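Local coordinates for protein virulence factor (Pectobacterium carotovorum, PDB 2W3Y) that acts as a virulence factor of a Drosophila pathogen, an S-palmitoylated protein with a fold of its own that binds to lipid vesicles, at residues A[44-49]-A[62-67]. Sequence-based numbering, arbitrary orientation.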
# COMPACT_ATOMS: atom_id res chain seq x y z
N TYR A 44 4.05 2.38 4.31
CA TYR A 44 3.77 3.04 3.03
C TYR A 44 4.69 2.51 1.94
O TYR A 44 5.91 2.61 2.08
CB TYR A 44 3.94 4.55 3.18
CG TYR A 44 2.94 5.23 4.09
CD1 TYR A 44 1.61 5.43 3.68
CD2 TYR A 44 3.33 5.70 5.33
CE1 TYR A 44 0.69 6.07 4.49
CE2 TYR A 44 2.39 6.35 6.18
CZ TYR A 44 1.09 6.51 5.73
OH TYR A 44 0.18 7.16 6.52
N GLN A 45 4.15 1.94 0.87
CA GLN A 45 5.00 1.25 -0.12
C GLN A 45 4.59 1.51 -1.59
O GLN A 45 3.42 1.76 -1.89
CB GLN A 45 5.01 -0.27 0.12
CG GLN A 45 5.18 -0.68 1.57
CD GLN A 45 6.63 -0.86 1.96
OE1 GLN A 45 7.25 -1.85 1.59
NE2 GLN A 45 7.18 0.11 2.70
N THR A 46 5.57 1.45 -2.49
CA THR A 46 5.32 1.49 -3.94
C THR A 46 6.11 0.37 -4.61
O THR A 46 7.35 0.38 -4.62
CB THR A 46 5.74 2.85 -4.57
OG1 THR A 46 5.12 3.92 -3.86
CG2 THR A 46 5.30 2.93 -6.04
N TYR A 47 5.39 -0.62 -5.14
CA TYR A 47 6.05 -1.74 -5.77
C TYR A 47 5.85 -1.69 -7.27
O TYR A 47 4.72 -1.66 -7.75
CB TYR A 47 5.52 -3.08 -5.26
CG TYR A 47 5.65 -3.28 -3.77
CD1 TYR A 47 6.77 -2.83 -3.07
CD2 TYR A 47 4.64 -3.94 -3.05
CE1 TYR A 47 6.89 -3.00 -1.68
CE2 TYR A 47 4.75 -4.13 -1.66
CZ TYR A 47 5.88 -3.66 -0.99
OH TYR A 47 6.02 -3.84 0.38
N GLN A 48 6.94 -1.69 -8.00
CA GLN A 48 6.86 -1.88 -9.44
C GLN A 48 7.41 -3.24 -9.81
O GLN A 48 8.53 -3.57 -9.42
CB GLN A 48 7.58 -0.77 -10.19
CG GLN A 48 7.43 -0.93 -11.70
CD GLN A 48 8.13 0.16 -12.49
OE1 GLN A 48 8.27 1.30 -12.03
NE2 GLN A 48 8.57 -0.19 -13.70
N PHE A 49 6.63 -4.02 -10.55
CA PHE A 49 7.05 -5.35 -10.95
C PHE A 49 7.50 -5.33 -12.40
O PHE A 49 6.68 -5.23 -13.30
CB PHE A 49 5.93 -6.38 -10.72
CG PHE A 49 5.47 -6.46 -9.30
CD1 PHE A 49 6.37 -6.79 -8.28
CD2 PHE A 49 4.15 -6.15 -8.97
CE1 PHE A 49 5.94 -6.86 -6.93
CE2 PHE A 49 3.72 -6.21 -7.64
CZ PHE A 49 4.61 -6.56 -6.63
N ALA A 62 4.30 8.43 -14.47
CA ALA A 62 3.13 9.23 -14.09
C ALA A 62 2.19 8.46 -13.13
O ALA A 62 1.70 9.02 -12.14
CB ALA A 62 2.37 9.68 -15.35
N GLY A 63 1.96 7.18 -13.44
CA GLY A 63 1.10 6.30 -12.64
C GLY A 63 1.60 6.14 -11.21
O GLY A 63 0.81 6.18 -10.27
N ARG A 64 2.91 5.99 -11.06
CA ARG A 64 3.54 5.90 -9.74
C ARG A 64 3.31 7.17 -8.93
O ARG A 64 2.96 7.08 -7.75
CB ARG A 64 5.03 5.53 -9.84
CG ARG A 64 5.25 4.10 -10.31
CD ARG A 64 6.71 3.68 -10.33
NE ARG A 64 7.42 3.99 -9.08
CZ ARG A 64 8.55 3.40 -8.69
NH1 ARG A 64 9.09 2.44 -9.42
NH2 ARG A 64 9.13 3.76 -7.56
N ILE A 65 3.50 8.34 -9.55
CA ILE A 65 3.23 9.61 -8.87
C ILE A 65 1.78 9.75 -8.45
O ILE A 65 1.49 10.14 -7.32
CB ILE A 65 3.63 10.87 -9.70
CG1 ILE A 65 5.10 10.83 -10.15
CG2 ILE A 65 3.32 12.16 -8.92
CD1 ILE A 65 6.10 10.51 -9.10
N LEU A 66 0.87 9.43 -9.37
CA LEU A 66 -0.57 9.46 -9.08
C LEU A 66 -0.97 8.58 -7.88
O LEU A 66 -1.73 9.01 -7.00
CB LEU A 66 -1.37 9.05 -10.31
CG LEU A 66 -1.43 10.06 -11.47
CD1 LEU A 66 -2.08 9.39 -12.70
CD2 LEU A 66 -2.19 11.34 -11.07
N MET A 67 -0.47 7.35 -7.86
CA MET A 67 -0.85 6.41 -6.81
C MET A 67 -0.32 6.83 -5.43
O MET A 67 -1.04 6.71 -4.43
CB MET A 67 -0.43 4.97 -7.17
CG MET A 67 -1.28 4.30 -8.27
SD MET A 67 -3.08 4.18 -8.00
CE MET A 67 -3.73 5.70 -8.66
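Arg64 reaches from helix 57-81 to strand 40-49 and sets its guanidinium against two side chains that the strand points toward the helix, Thr46 and Gln48. The polar link is a single hydrogen bond, Arg64 NH1 to Gln48 OE1 at 3.0 Å, nearly straight with an N-H...O angle of 164°. Gln48 OE1 lies in the guanidinium plane, at its edge, whereas NH1 sits somewhat tilted from the plane of the amide carbonyl. The two flat groups stand almost perpendicular, their planes 85° apart. Gln48 gets there fully stretched, CG anti to the backbone N and the chain extended beyond, while Arg64 comes across it at about a right angle, and a bend at chi3 (49°) turns its guanidinium so that NH1 meets the amide oxygen. Arg64 CD comes within 3.3 Å of that same acceptor, Gln48 OE1, and NH1 lies 3.6 Å from Gln48 CB. Thr46 adds only its methyl, CG2, 3.9 Å from Arg64 NE and oblique to the guanidinium; its hydroxyl is hydrogen-bonded to Glu68, one turn further along the same helix. The other end of Gln48's amide, NE2, bonds to Asn50 O, which helps fix the way the amide faces. On the neighbouring strand 262-266, Asp263 takes Arg64 NH2 in a salt bridge. Alongside the Thr46-Glu68 bond, one guanidinium thus joins the helix to two adjacent, parallel strands of the mixed sheet. The neutral Gln48 amide supplies an acceptor for NH1, while the positive charge at this largely buried interface is probably compensated mainly by Asp263.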